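Local coordinates for Slr0280 protein (Synechocystis sp., PDB 5H3K) that is of unknown function but probably acts as a phosphodiester glycosidase of the NAGPA type, cleaving phosphodiester-linked sugars, at residues I56-W67 / G79-L89; A523-R531 / S547-L558. All coordinates share one frame; numbering follows the deposited sequence.

Contact 1 (I56-W67 / G79-L89); sequences ISIDGKSYPVAW and GLGDTGAMQFL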
# COMPACT_ATOMS: atom_id res chain seq x y z
N ILE A 56 20.68 -4.04 -3.89
CA ILE A 56 21.66 -5.11 -3.83
C ILE A 56 21.86 -5.60 -5.25
O ILE A 56 20.96 -5.46 -6.09
CB ILE A 56 21.23 -6.26 -2.89
CG1 ILE A 56 19.93 -6.91 -3.35
CG2 ILE A 56 21.10 -5.76 -1.46
CD1 ILE A 56 19.61 -8.22 -2.61
N SER A 57 23.03 -6.14 -5.54
CA SER A 57 23.32 -6.64 -6.88
C SER A 57 23.57 -8.14 -6.83
O SER A 57 24.34 -8.62 -6.01
CB SER A 57 24.53 -5.92 -7.46
OG SER A 57 24.79 -6.42 -8.76
N ILE A 58 22.90 -8.88 -7.72
CA ILE A 58 23.07 -10.32 -7.83
C ILE A 58 23.26 -10.69 -9.30
O ILE A 58 22.38 -10.41 -10.12
CB ILE A 58 21.82 -11.08 -7.32
CG1 ILE A 58 21.53 -10.75 -5.85
CG2 ILE A 58 22.01 -12.57 -7.50
CD1 ILE A 58 20.29 -11.44 -5.31
N ASP A 59 24.39 -11.32 -9.62
CA ASP A 59 24.70 -11.66 -11.01
C ASP A 59 24.57 -10.45 -11.94
O ASP A 59 24.02 -10.55 -13.03
CB ASP A 59 23.82 -12.83 -11.49
CG ASP A 59 24.28 -13.41 -12.82
OD1 ASP A 59 25.43 -13.12 -13.23
OD2 ASP A 59 23.51 -14.16 -13.45
N GLY A 60 25.04 -9.29 -11.49
CA GLY A 60 25.07 -8.10 -12.31
C GLY A 60 23.75 -7.36 -12.48
O GLY A 60 23.66 -6.40 -13.26
N LYS A 61 22.72 -7.79 -11.76
CA LYS A 61 21.43 -7.11 -11.81
C LYS A 61 21.08 -6.53 -10.45
O LYS A 61 21.34 -7.16 -9.42
CB LYS A 61 20.33 -8.07 -12.29
CG LYS A 61 20.60 -8.68 -13.66
CD LYS A 61 21.03 -7.62 -14.68
CE LYS A 61 19.86 -7.00 -15.44
NZ LYS A 61 20.31 -6.23 -16.65
N SER A 62 20.53 -5.32 -10.44
CA SER A 62 20.20 -4.66 -9.18
C SER A 62 18.74 -4.87 -8.80
O SER A 62 17.85 -4.84 -9.67
CB SER A 62 20.49 -3.16 -9.26
OG SER A 62 21.88 -2.93 -9.41
N TYR A 63 18.51 -5.08 -7.51
CA TYR A 63 17.16 -5.28 -6.98
C TYR A 63 16.95 -4.33 -5.80
O TYR A 63 17.90 -3.99 -5.10
CB TYR A 63 17.00 -6.74 -6.55
CG TYR A 63 17.20 -7.72 -7.67
CD1 TYR A 63 18.42 -8.37 -7.85
CD2 TYR A 63 16.19 -7.97 -8.58
CE1 TYR A 63 18.62 -9.26 -8.90
CE2 TYR A 63 16.37 -8.86 -9.63
CZ TYR A 63 17.58 -9.51 -9.78
OH TYR A 63 17.76 -10.39 -10.82
N PRO A 64 15.71 -3.86 -5.60
CA PRO A 64 15.40 -2.91 -4.53
C PRO A 64 15.34 -3.59 -3.16
O PRO A 64 14.31 -4.14 -2.78
CB PRO A 64 14.01 -2.39 -4.92
CG PRO A 64 13.39 -3.57 -5.67
CD PRO A 64 14.53 -4.20 -6.42
N VAL A 65 16.47 -3.58 -2.45
CA VAL A 65 16.55 -4.15 -1.11
C VAL A 65 17.33 -3.20 -0.21
O VAL A 65 18.47 -2.84 -0.54
CB VAL A 65 17.25 -5.53 -1.10
CG1 VAL A 65 17.43 -6.03 0.34
CG2 VAL A 65 16.49 -6.55 -1.93
N ALA A 66 16.74 -2.80 0.91
CA ALA A 66 17.45 -1.93 1.84
C ALA A 66 18.56 -2.71 2.54
O ALA A 66 18.37 -3.86 2.95
CB ALA A 66 16.48 -1.35 2.88
N TRP A 67 19.73 -2.09 2.67
CA TRP A 67 20.83 -2.70 3.40
C TRP A 67 21.57 -1.65 4.22
O TRP A 67 21.50 -0.45 3.93
CB TRP A 67 21.80 -3.42 2.45
CG TRP A 67 22.45 -2.49 1.50
CD1 TRP A 67 21.99 -2.12 0.28
CD2 TRP A 67 23.68 -1.78 1.70
NE1 TRP A 67 22.85 -1.22 -0.30
CE2 TRP A 67 23.90 -1.00 0.55
CE3 TRP A 67 24.62 -1.73 2.74
CZ2 TRP A 67 25.02 -0.18 0.41
CZ3 TRP A 67 25.73 -0.92 2.59
CH2 TRP A 67 25.92 -0.15 1.44
N GLY A 79 23.40 -5.94 7.34
CA GLY A 79 21.99 -6.19 7.56
C GLY A 79 21.18 -5.90 6.30
O GLY A 79 21.51 -4.98 5.56
N LEU A 80 20.14 -6.70 6.06
CA LEU A 80 19.25 -6.49 4.92
C LEU A 80 17.83 -6.34 5.44
O LEU A 80 17.44 -7.02 6.38
CB LEU A 80 19.29 -7.71 3.99
CG LEU A 80 20.65 -8.18 3.49
CD1 LEU A 80 20.46 -9.28 2.47
CD2 LEU A 80 21.39 -7.03 2.88
N GLY A 81 17.04 -5.44 4.84
CA GLY A 81 15.62 -5.36 5.17
C GLY A 81 14.97 -6.72 5.10
O GLY A 81 15.14 -7.44 4.10
N ASP A 82 14.25 -7.11 6.15
CA ASP A 82 13.78 -8.48 6.27
C ASP A 82 12.88 -8.93 5.12
O ASP A 82 13.08 -10.01 4.54
CB ASP A 82 13.15 -8.76 7.66
CG ASP A 82 11.84 -8.01 7.92
OD1 ASP A 82 11.52 -6.97 7.29
OD2 ASP A 82 11.11 -8.49 8.82
N THR A 83 11.92 -8.09 4.76
CA THR A 83 10.99 -8.44 3.70
C THR A 83 11.73 -8.46 2.36
O THR A 83 11.34 -9.19 1.43
CB THR A 83 9.77 -7.50 3.67
OG1 THR A 83 10.22 -6.14 3.64
CG2 THR A 83 8.92 -7.69 4.91
N GLY A 84 12.80 -7.69 2.28
CA GLY A 84 13.64 -7.67 1.09
C GLY A 84 14.49 -8.92 0.98
O GLY A 84 14.62 -9.52 -0.09
N ALA A 85 15.08 -9.34 2.10
CA ALA A 85 15.88 -10.57 2.11
C ALA A 85 15.00 -11.76 1.77
O ALA A 85 15.42 -12.67 1.05
CB ALA A 85 16.55 -10.76 3.47
N MET A 86 13.77 -11.75 2.29
CA MET A 86 12.82 -12.81 2.05
C MET A 86 12.52 -12.93 0.56
O MET A 86 12.53 -14.03 -0.01
CB MET A 86 11.53 -12.55 2.83
CG MET A 86 10.51 -13.67 2.71
SD MET A 86 8.99 -13.34 3.63
CE MET A 86 8.34 -11.94 2.70
N GLN A 87 12.28 -11.79 -0.08
CA GLN A 87 11.79 -11.80 -1.45
C GLN A 87 12.85 -11.89 -2.52
O GLN A 87 12.58 -12.38 -3.61
CB GLN A 87 10.89 -10.59 -1.70
CG GLN A 87 9.54 -10.79 -1.05
CD GLN A 87 8.62 -9.64 -1.29
OE1 GLN A 87 8.57 -9.07 -2.38
NE2 GLN A 87 7.87 -9.29 -0.26
N PHE A 88 14.05 -11.44 -2.21
CA PHE A 88 15.10 -11.39 -3.22
C PHE A 88 16.26 -12.35 -2.98
O PHE A 88 17.04 -12.63 -3.89
CB PHE A 88 15.58 -9.95 -3.41
CG PHE A 88 14.53 -9.05 -4.04
CD1 PHE A 88 14.42 -8.96 -5.42
CD2 PHE A 88 13.66 -8.32 -3.25
CE1 PHE A 88 13.47 -8.13 -6.00
CE2 PHE A 88 12.71 -7.49 -3.82
CZ PHE A 88 12.61 -7.40 -5.20
N LEU A 89 16.38 -12.87 -1.76
CA LEU A 89 17.36 -13.92 -1.48
C LEU A 89 16.70 -15.28 -1.32
O LEU A 89 17.34 -16.31 -1.56
CB LEU A 89 18.19 -13.61 -0.23
CG LEU A 89 18.93 -12.27 -0.15
CD1 LEU A 89 19.93 -12.32 0.98
CD2 LEU A 89 19.61 -11.94 -1.48

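Contact 2 (A523-R531 / S547-L558); sequences AFQQQRASR and SHNRVGGAGASL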
# COMPACT_ATOMS: atom_id res chain seq x y z
N ALA A 523 -23.00 -2.45 -10.54
CA ALA A 523 -21.85 -3.22 -11.02
C ALA A 523 -20.79 -3.38 -9.93
O ALA A 523 -20.23 -4.47 -9.74
CB ALA A 523 -21.25 -2.56 -12.26
N PHE A 524 -20.51 -2.29 -9.22
CA PHE A 524 -19.54 -2.33 -8.13
C PHE A 524 -20.02 -3.30 -7.06
O PHE A 524 -19.24 -4.09 -6.52
CB PHE A 524 -19.36 -0.92 -7.55
CG PHE A 524 -18.31 -0.84 -6.46
CD1 PHE A 524 -18.66 -1.00 -5.13
CD2 PHE A 524 -16.98 -0.59 -6.78
CE1 PHE A 524 -17.71 -0.90 -4.12
CE2 PHE A 524 -16.01 -0.49 -5.78
CZ PHE A 524 -16.37 -0.65 -4.46
N GLN A 525 -21.32 -3.27 -6.78
CA GLN A 525 -21.87 -4.08 -5.70
C GLN A 525 -21.88 -5.58 -5.94
O GLN A 525 -21.89 -6.35 -4.99
CB GLN A 525 -23.29 -3.61 -5.35
CG GLN A 525 -23.32 -2.25 -4.70
CD GLN A 525 -24.71 -1.84 -4.25
OE1 GLN A 525 -25.38 -2.58 -3.51
NE2 GLN A 525 -25.15 -0.66 -4.67
N GLN A 526 -21.90 -6.01 -7.20
CA GLN A 526 -21.96 -7.46 -7.44
C GLN A 526 -20.60 -8.03 -7.82
O GLN A 526 -20.45 -9.21 -8.09
CB GLN A 526 -23.04 -7.80 -8.47
CG GLN A 526 -22.94 -7.01 -9.75
CD GLN A 526 -24.24 -7.05 -10.56
OE1 GLN A 526 -25.33 -6.99 -10.00
NE2 GLN A 526 -24.11 -7.14 -11.89
N GLN A 527 -19.60 -7.16 -7.81
CA GLN A 527 -18.26 -7.55 -8.20
C GLN A 527 -17.55 -8.41 -7.13
O GLN A 527 -17.70 -8.17 -5.92
CB GLN A 527 -17.49 -6.27 -8.49
CG GLN A 527 -16.08 -6.42 -8.95
CD GLN A 527 -15.49 -5.07 -9.31
OE1 GLN A 527 -15.76 -4.07 -8.64
NE2 GLN A 527 -14.69 -5.03 -10.38
N ARG A 528 -16.82 -9.42 -7.58
CA ARG A 528 -15.90 -10.19 -6.72
C ARG A 528 -14.47 -9.74 -7.03
O ARG A 528 -14.07 -9.72 -8.19
CB ARG A 528 -16.03 -11.69 -7.02
CG ARG A 528 -17.01 -12.41 -6.12
CD ARG A 528 -18.40 -11.88 -6.27
NE ARG A 528 -19.35 -12.62 -5.45
CZ ARG A 528 -20.64 -12.35 -5.41
NH1 ARG A 528 -21.46 -13.06 -4.64
NH2 ARG A 528 -21.13 -11.36 -6.15
N ALA A 529 -13.70 -9.37 -6.01
CA ALA A 529 -12.40 -8.75 -6.27
C ALA A 529 -11.42 -8.85 -5.10
O ALA A 529 -11.83 -9.17 -3.98
CB ALA A 529 -12.59 -7.27 -6.66
N SER A 530 -10.15 -8.54 -5.37
CA SER A 530 -9.19 -8.26 -4.31
C SER A 530 -9.75 -7.11 -3.49
O SER A 530 -10.44 -6.23 -4.02
CB SER A 530 -7.82 -7.87 -4.88
OG SER A 530 -7.30 -8.93 -5.67
N ARG A 531 -9.49 -7.12 -2.18
CA ARG A 531 -9.97 -6.06 -1.28
C ARG A 531 -8.90 -5.53 -0.33
O ARG A 531 -7.97 -6.26 0.07
CB ARG A 531 -11.17 -6.56 -0.46
CG ARG A 531 -12.33 -7.15 -1.28
CD ARG A 531 -13.12 -6.06 -2.03
NE ARG A 531 -14.17 -6.70 -2.81
CZ ARG A 531 -14.99 -6.07 -3.65
NH1 ARG A 531 -14.91 -4.75 -3.82
NH2 ARG A 531 -15.90 -6.78 -4.31
N SER A 547 -6.82 -8.86 0.94
CA SER A 547 -7.30 -10.19 0.59
C SER A 547 -7.35 -10.35 -0.92
O SER A 547 -7.61 -9.39 -1.65
CB SER A 547 -8.67 -10.48 1.20
OG SER A 547 -9.66 -9.67 0.59
N HIS A 548 -7.12 -11.56 -1.41
CA HIS A 548 -7.25 -11.78 -2.85
C HIS A 548 -8.25 -12.89 -3.14
O HIS A 548 -9.36 -12.84 -2.62
CB HIS A 548 -5.86 -11.96 -3.48
CG HIS A 548 -5.00 -10.73 -3.33
ND1 HIS A 548 -5.13 -9.64 -4.17
CD2 HIS A 548 -4.05 -10.41 -2.43
CE1 HIS A 548 -4.28 -8.70 -3.79
NE2 HIS A 548 -3.61 -9.14 -2.74
N ASN A 549 -7.90 -13.86 -3.98
CA ASN A 549 -8.87 -14.91 -4.33
C ASN A 549 -9.00 -15.92 -3.21
O ASN A 549 -8.00 -16.26 -2.56
CB ASN A 549 -8.45 -15.64 -5.60
CG ASN A 549 -8.55 -14.77 -6.84
OD1 ASN A 549 -9.49 -14.88 -7.62
ND2 ASN A 549 -7.57 -13.88 -7.01
N ARG A 550 -10.21 -16.42 -3.00
CA ARG A 550 -10.40 -17.54 -2.09
C ARG A 550 -9.76 -18.78 -2.73
O ARG A 550 -9.55 -18.83 -3.95
CB ARG A 550 -11.88 -17.78 -1.80
CG ARG A 550 -12.65 -18.51 -2.91
CD ARG A 550 -14.15 -18.28 -2.79
NE ARG A 550 -14.52 -16.91 -3.16
CZ ARG A 550 -15.66 -16.32 -2.82
NH1 ARG A 550 -15.91 -15.07 -3.21
NH2 ARG A 550 -16.56 -16.96 -2.08
N VAL A 551 -9.41 -19.76 -1.90
CA VAL A 551 -8.84 -20.99 -2.42
C VAL A 551 -9.83 -21.62 -3.40
O VAL A 551 -10.96 -21.93 -3.03
CB VAL A 551 -8.48 -21.98 -1.28
CG1 VAL A 551 -7.97 -23.31 -1.86
CG2 VAL A 551 -7.43 -21.37 -0.36
N GLY A 552 -9.40 -21.73 -4.65
CA GLY A 552 -10.20 -22.35 -5.70
C GLY A 552 -11.41 -21.55 -6.18
O GLY A 552 -12.36 -22.12 -6.70
N GLY A 553 -11.37 -20.23 -6.02
CA GLY A 553 -12.51 -19.41 -6.37
C GLY A 553 -12.14 -17.95 -6.57
O GLY A 553 -10.96 -17.61 -6.73
N ALA A 554 -13.14 -17.08 -6.56
CA ALA A 554 -12.94 -15.67 -6.84
C ALA A 554 -12.58 -14.84 -5.60
O ALA A 554 -12.53 -15.36 -4.47
CB ALA A 554 -14.18 -15.09 -7.52
N GLY A 555 -12.32 -13.55 -5.82
CA GLY A 555 -12.10 -12.62 -4.72
C GLY A 555 -13.41 -12.39 -3.99
O GLY A 555 -14.47 -12.87 -4.42
N ALA A 556 -13.36 -11.68 -2.87
CA ALA A 556 -14.54 -11.50 -2.03
C ALA A 556 -15.51 -10.49 -2.60
O ALA A 556 -15.10 -9.52 -3.23
CB ALA A 556 -14.13 -11.08 -0.61
N SER A 557 -16.81 -10.72 -2.39
CA SER A 557 -17.81 -9.68 -2.55
C SER A 557 -17.70 -8.74 -1.37
O SER A 557 -16.97 -9.03 -0.42
CB SER A 557 -19.22 -10.28 -2.58
OG SER A 557 -19.56 -10.82 -1.31
N LEU A 558 -18.39 -7.60 -1.41
CA LEU A 558 -18.37 -6.67 -0.27
C LEU A 558 -18.90 -7.32 1.02
O LEU A 558 -18.34 -7.11 2.10
CB LEU A 558 -19.15 -5.38 -0.59
CG LEU A 558 -18.59 -4.46 -1.67
CD1 LEU A 558 -19.66 -3.42 -2.04
CD2 LEU A 558 -17.30 -3.79 -1.21
O HOH W 1 -19.54 -7.07 -4.05
O HOH W 2 -12.17 -12.25 -8.60

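Contact 1 (I56-W67 / G79-L89)
The carbonyl oxygen A66 O takes the backbone N-H of G81, G81 N lying 2.8 Å from A66 O in a nearly straight bond (171°), and the CA-H of L80 closes on the same oxygen. This closes the beta hairpin of strands 61-72 and 75-81, in which W67 and L80 form an antiparallel non-hydrogen-bonded pair. G81 is also the N-cap of helix 82-89: the second strand of the hairpin runs directly into this helix, which packs back against the first strand, the axes of 61-67 and 82-89 approaching to 7.3 Å. G84, lacking a side chain, faces V65, where a CB would come tight against CG1. V65 spreads its two methyls: with CG1 anti to the backbone N (chi1 175°), CG2 is turned to the F88 ring, 3.6 Å from F88 CD2. V65 CG2 and Y63 CB come over the same side of that ring, at neighbouring parts of its rim, Y63 CB lying 3.6 Å from F88 CD1; the two aromatic planes meet obliquely at 39°. P64 adds its CD, 3.9 Å from F88 CZ, on that same side. At the next residue, L89 CD2 meets the ends of two isoleucines on strand 55-58: I56 CD1 and I58 CD1 each lie 3.9 Å from it.

Contact 2 (A523-R531 / S547-L558)
R531 and S547 pair antiparallel where their strands begin and end, R531 N giving to S547 O and S547 N to R531 O, both at 3.0 Å. After H548 the second segment swings out through the type II turn R550-G553 and returns at A554-A556 to lie along R528-A529, where A529 N donates to A556 O at 3.1 Å. G555 presses against the backbone of A529 and S530, where a CB would clash. The R531 guanidinium grips the same A556 oxygen side-on, NE at 3.0 Å and NH2 at 3.1 Å from A556 O; NH2 lies on a lone pair, whereas NE comes from above the carbonyl plane. The guanidinium is sandwiched, A529 CB over the centre of one face and L558 CG over the opposite face, offset toward its rim. Replacing R531 by an alanine is likely to leave A556 O with A529 N as its one donor from these two segments and to open a gap between A529 and L558. Within the phosphodiester glycosidase family region, these bonds tie the loop between strand 542-547 and helix 558-567 to the chain entering strand 531-536. At the sheet end, S530 OG and H548 ND1 share a 2.7 Å hydrogen bond at the imidazole edge, while H548 NE2 is held by D592. Bent at its second torsion (chi2 61°), R528 lays one guanidinium face on S557 CB, and its NH2 turns back to Q526 O. A water bonded to Q525 O and Q527 O accepts from L558 N, and F524 CE1 touches L558 CD1 at 3.8 Å.

Contact 1 closes before contact 2 opens along the chain, and their centres lie 32 Å apart, the nearest atoms about 12 Å. They share no sheet: 56-67 / 79-89 belongs to a mixed sheet near the N-terminus, whereas 523-531 / 547-558 borders strands 531-536 and 542-547, adjacent in an eight-stranded antiparallel sheet. Contact 1 nevertheless reaches the rest of the fold through its own helix. D82 hydrogen-bonds to W275 of the first strand of that eight-stranded sheet, while T83 and Q87 reach L586 and L590 in the C-terminal part of the chain. Helix 82-89 thus docks the N-terminal region onto the phosphodiester glycosidase part of the fold, and contact 2 shapes a loop within that part.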